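Neural CELL adhesion molecule 1,140 KDA isoform (Homo sapiens, PDB 2VKW) probably mediates adhesion between neural cells as a surface receptor, and is represented here by its tandem pair of fibronectin type III domains. Local coordinates at residues A82-A87 and G94-A99; S21-V26 and K132-G137. All blocks are in the same frame, centred on the assembly; numbering follows the deposited sequence.

Contact 1: residues A82-A87 and G94-A99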
loop_
_atom_site.group_PDB
_atom_site.type_symbol
_atom_site.label_atom_id
_atom_site.label_comp_id
_atom_site.label_asym_id
_atom_site.label_seq_id
_atom_site.Cartn_x
_atom_site.Cartn_y
_atom_site.Cartn_z
ATOM N N ALA A 82 13.753 -20.929 11.179
ATOM C CA ALA A 82 14.811 -20.994 10.190
ATOM C C ALA A 82 14.031 -21.036 8.887
ATOM O O ALA A 82 13.068 -21.797 8.777
ATOM C CB ALA A 82 15.621 -22.278 10.353
ATOM N N VAL A 83 14.425 -20.218 7.914
ATOM C CA VAL A 83 13.739 -20.200 6.628
ATOM C C VAL A 83 14.743 -20.227 5.480
ATOM O O VAL A 83 15.858 -19.715 5.618
ATOM C CB VAL A 83 12.829 -18.950 6.492
ATOM C CG1 VAL A 83 13.641 -17.685 6.631
ATOM C CG2 VAL A 83 12.117 -18.969 5.154
ATOM N N ARG A 84 14.349 -20.839 4.359
ATOM C CA ARG A 84 15.210 -20.937 3.184
ATOM C C ARG A 84 14.378 -20.921 1.912
ATOM O O ARG A 84 13.181 -21.224 1.933
ATOM C CB ARG A 84 16.076 -22.205 3.245
ATOM C CG ARG A 84 15.289 -23.501 3.257
ATOM C CD ARG A 84 16.179 -24.696 3.558
ATOM N NE ARG A 84 15.405 -25.932 3.595
ATOM C CZ ARG A 84 15.901 -27.129 3.897
ATOM N NH1 ARG A 84 17.186 -27.266 4.198
ATOM N NH2 ARG A 84 15.110 -28.193 3.874
ATOM N N LEU A 85 15.009 -20.559 0.801
ATOM C CA LEU A 85 14.304 -20.460 -0.481
ATOM C C LEU A 85 15.015 -21.187 -1.605
ATOM O O LEU A 85 16.225 -21.362 -1.579
ATOM C CB LEU A 85 14.159 -18.988 -0.888
ATOM C CG LEU A 85 13.559 -18.004 0.111
ATOM C CD1 LEU A 85 13.868 -16.577 -0.319
ATOM C CD2 LEU A 85 12.061 -18.235 0.204
ATOM N N ALA A 86 14.246 -21.592 -2.606
ATOM C CA ALA A 86 14.780 -22.282 -3.775
ATOM C C ALA A 86 13.966 -21.790 -4.960
ATOM O O ALA A 86 12.812 -21.390 -4.793
ATOM C CB ALA A 86 14.626 -23.787 -3.619
ATOM N N ALA A 87 14.557 -21.828 -6.150
ATOM C CA ALA A 87 13.873 -21.371 -7.354
ATOM C C ALA A 87 13.595 -22.510 -8.329
ATOM O O ALA A 87 14.402 -23.427 -8.482
ATOM C CB ALA A 87 14.696 -20.295 -8.037
ATOM N N GLY A 94 16.284 -25.402 -8.348
ATOM C CA GLY A 94 17.704 -25.145 -8.210
ATOM C C GLY A 94 18.200 -25.349 -6.795
ATOM O O GLY A 94 17.563 -26.030 -5.988
ATOM N N GLU A 95 19.345 -24.740 -6.501
ATOM C CA GLU A 95 19.978 -24.827 -5.192
ATOM C C GLU A 95 19.156 -24.125 -4.116
ATOM O O GLU A 95 18.538 -23.093 -4.372
ATOM C CB GLU A 95 21.367 -24.179 -5.245
ATOM C CG GLU A 95 22.231 -24.651 -6.401
ATOM C CD GLU A 95 22.373 -26.154 -6.419
ATOM O OE1 GLU A 95 22.941 -26.703 -5.448
ATOM O OE2 GLU A 95 21.906 -26.786 -7.396
ATOM N N ILE A 96 19.156 -24.684 -2.914
ATOM C CA ILE A 96 18.434 -24.074 -1.811
ATOM C C ILE A 96 19.350 -23.008 -1.231
ATOM O O ILE A 96 20.571 -23.159 -1.228
ATOM C CB ILE A 96 18.113 -25.090 -0.691
ATOM C CG1 ILE A 96 17.511 -26.365 -1.287
ATOM C CG2 ILE A 96 17.121 -24.473 0.292
ATOM C CD1 ILE A 96 17.136 -27.420 -0.245
ATOM N N SER A 97 18.762 -21.925 -0.751
ATOM C CA SER A 97 19.536 -20.850 -0.155
ATOM C C SER A 97 19.993 -21.325 1.211
ATOM O O SER A 97 19.589 -22.385 1.681
ATOM C CB SER A 97 18.668 -19.606 0.039
ATOM O OG SER A 97 17.698 -19.832 1.058
ATOM N N ALA A 98 20.844 -20.536 1.846
ATOM C CA ALA A 98 21.298 -20.868 3.180
ATOM C C ALA A 98 20.072 -20.585 4.049
ATOM O O ALA A 98 19.203 -19.802 3.652
ATOM C CB ALA A 98 22.455 -19.958 3.574
ATOM N N ALA A 99 19.982 -21.221 5.211
ATOM C CA ALA A 99 18.846 -20.983 6.105
ATOM C C ALA A 99 19.059 -19.682 6.889
ATOM O O ALA A 99 20.183 -19.360 7.275
ATOM C CB ALA A 99 18.678 -22.157 7.068
HETATM O O HOH W 1 17.334 -22.154 -6.515
#

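Contact 2: residues S21-V26 and K132-G137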
loop_
_atom_site.group_PDB
_atom_site.type_symbol
_atom_site.label_atom_id
_atom_site.label_comp_id
_atom_site.label_asym_id
_atom_site.label_seq_id
_atom_site.Cartn_x
_atom_site.Cartn_y
_atom_site.Cartn_z
ATOM N N SER A 21 3.618 -11.375 14.308
ATOM C CA SER A 21 3.283 -12.391 15.293
ATOM C C SER A 21 3.104 -13.795 14.733
ATOM O O SER A 21 3.611 -14.766 15.298
ATOM C CB SER A 21 2.011 -11.989 16.028
ATOM O OG SER A 21 2.123 -10.677 16.534
ATOM N N SER A 22 2.383 -13.906 13.626
ATOM C CA SER A 22 2.130 -15.206 13.033
ATOM C C SER A 22 2.508 -15.279 11.565
ATOM O O SER A 22 2.117 -16.216 10.863
ATOM C CB SER A 22 0.655 -15.565 13.203
ATOM O OG SER A 22 -0.167 -14.606 12.566
ATOM N N THR A 23 3.272 -14.295 11.105
ATOM C CA THR A 23 3.707 -14.250 9.712
ATOM C C THR A 23 5.073 -13.575 9.636
ATOM O O THR A 23 5.556 -13.014 10.623
ATOM C CB THR A 23 2.722 -13.432 8.832
ATOM O OG1 THR A 23 2.726 -12.066 9.260
ATOM C CG2 THR A 23 1.299 -13.981 8.945
ATOM N N ALA A 24 5.692 -13.630 8.461
ATOM C CA ALA A 24 6.988 -13.002 8.256
ATOM C C ALA A 24 7.238 -12.650 6.790
ATOM O O ALA A 24 6.929 -13.433 5.890
ATOM C CB ALA A 24 8.086 -13.910 8.762
ATOM N N GLN A 25 7.778 -11.456 6.561
ATOM C CA GLN A 25 8.109 -11.007 5.216
ATOM C C GLN A 25 9.571 -11.348 4.955
ATOM O O GLN A 25 10.462 -10.939 5.691
ATOM C CB GLN A 25 7.897 -9.499 5.081
ATOM C CG GLN A 25 6.453 -9.070 5.200
ATOM C CD GLN A 25 6.310 -7.562 5.195
ATOM O OE1 GLN A 25 6.751 -6.883 6.122
ATOM N NE2 GLN A 25 5.704 -7.027 4.142
ATOM N N VAL A 26 9.816 -12.112 3.904
ATOM C CA VAL A 26 11.164 -12.527 3.562
ATOM C C VAL A 26 11.655 -11.703 2.389
ATOM O O VAL A 26 11.099 -11.792 1.296
ATOM C CB VAL A 26 11.175 -14.024 3.178
ATOM C CG1 VAL A 26 12.569 -14.458 2.720
ATOM C CG2 VAL A 26 10.707 -14.856 4.368
ATOM N N LYS A 132 -7.803 -12.224 4.569
ATOM C CA LYS A 132 -7.083 -12.550 5.794
ATOM C C LYS A 132 -5.613 -12.136 5.826
ATOM O O LYS A 132 -4.824 -12.552 4.983
ATOM C CB LYS A 132 -7.191 -14.058 6.063
ATOM C CG LYS A 132 -7.302 -14.424 7.539
ATOM C CD LYS A 132 -8.552 -13.799 8.163
ATOM C CE LYS A 132 -8.692 -14.143 9.643
ATOM N NZ LYS A 132 -9.882 -13.476 10.256
ATOM N N GLN A 133 -5.257 -11.302 6.799
ATOM C CA GLN A 133 -3.875 -10.869 6.980
ATOM C C GLN A 133 -3.473 -11.343 8.372
ATOM O O GLN A 133 -4.245 -12.058 9.022
ATOM C CB GLN A 133 -3.752 -9.341 6.887
ATOM C CG GLN A 133 -3.895 -8.766 5.468
ATOM C CD GLN A 133 -2.857 -9.313 4.484
ATOM O OE1 GLN A 133 -2.881 -10.492 4.119
ATOM N NE2 GLN A 133 -1.937 -8.453 4.058
ATOM N N ASP A 134 -2.283 -10.962 8.835
ATOM C CA ASP A 134 -1.835 -11.367 10.165
ATOM C C ASP A 134 -2.769 -10.772 11.216
ATOM O O ASP A 134 -3.022 -9.566 11.223
ATOM C CB ASP A 134 -0.406 -10.884 10.427
ATOM C CG ASP A 134 0.293 -11.692 11.510
ATOM O OD1 ASP A 134 -0.365 -12.059 12.503
ATOM O OD2 ASP A 134 1.505 -11.955 11.374
ATOM N N ASP A 135 -3.282 -11.607 12.112
ATOM C CA ASP A 135 -4.185 -11.103 13.134
ATOM C C ASP A 135 -3.494 -10.746 14.441
ATOM O O ASP A 135 -4.151 -10.368 15.402
ATOM C CB ASP A 135 -5.317 -12.102 13.405
ATOM C CG ASP A 135 -4.817 -13.452 13.894
ATOM O OD1 ASP A 135 -3.636 -13.565 14.303
ATOM O OD2 ASP A 135 -5.627 -14.405 13.879
ATOM N N GLY A 136 -2.170 -10.860 14.480
ATOM C CA GLY A 136 -1.448 -10.522 15.696
ATOM C C GLY A 136 -1.340 -11.655 16.707
ATOM O O GLY A 136 -0.764 -11.477 17.779
ATOM N N GLY A 137 -1.894 -12.817 16.366
ATOM C CA GLY A 137 -1.834 -13.965 17.257
ATOM C C GLY A 137 -3.058 -14.092 18.144
ATOM O O GLY A 137 -3.059 -14.849 19.114
#

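Contact 1: residues A82-A87 and G94-A99
R84 and I96, the two residues with the most surface buried by this pairing, meet through aliphatic carbons: CG2 of I96 sits 3.4 Å from CD of R84, with CG of the arginine almost as near, and the two side chains cross obliquely. Beyond CG the arginine runs fully extended, which carries its guanidinium past I96 so that CD1 of the isoleucine covers one of its faces. NE forms a salt bridge with E45 on the adjacent strand 41-48, and W54, just before strand 55-60, adds a cation-pi contact. Strands 80-89 and 92-103 form an antiparallel hairpin in the first fibronectin type III domain, with 92-103 at the edge of the sheet, but the pairing is broken. S97 N still donates to L85 O (2.7 Å), yet L85 N finds S97 OG instead of a carbonyl, at 2.8 Å and nearly straight (173°). That hydroxyl, turned between the backbone N and carbonyl carbon of S97 (chi1 69°), donates its own hydrogen bond to A98 O, from above the carbonyl plane. A99, the third large contributor, brings its CA to 3.3 Å from V83 O in a CA-H...O contact. Toward the turn, G94 N bonds A87 O, and a water bridges A87 N to E95 O.

Contact 2: residues S21-V26 and K132-G137
The carboxylate of D134 reaches across from the second fibronectin type III domain to S22 and T23 of the first, an example of one acidic group gathering several donors at a domain interface. Its CB already lies beside T23, 3.8 Å from the methyl CG2. With CG anti to the backbone N (chi1 -158°), the chain carries the carboxyl carbon on toward S22, whose OG comes within 3.1 Å of D134 CG. At the tip the two oxygens divide the work. OD2 receives the backbone N of S22 on its syn lone pair, at 3.1 Å; the hydroxyl of T23 also points to OD2, but the modelled separation is too short for its length to be trusted. OD1 accepts the hydroxyl of S22 at 2.6 Å from well above the carboxylate plane, and from the opposite face it takes G136 N at 2.9 Å, closing an Asx turn. The carboxylate is therefore gripped from both domains, which should hold its rotation. D135 repeats the turn one residue later, its OD1 accepting from G137 N. Alongside, S21 lays CB against G136 O at 3.3 Å, while its OG bonds P106 O in the linker. S22 pairs through its backbone with L75; D134 pairs with S111 through the backbone, and its O also accepts from S111 OG, just before strand 114-119. The interface thus lies where the turn between strands 13-19 and 24-29 meets the loop joining strands 126-131 and 142-149.

From the N terminus the chain passes strand 13-19 and enters the first half of contact 2 at 21-26, which waits more than a hundred residues for its partner. In between it completes the first domain, and there contact 1 closes a short loop of six residues between 82-87 and 94-99. Contact 1 is thus nested inside the much longer loop that 132-137 closes from the second domain. One contact joins neighbouring strands within a sheet; the other joins two domains. Their centres are about 21 Å apart, yet they meet through the core of the first domain, where L85 CD1 packs 3.9 Å from V26 CG1, linking its two facing sheets.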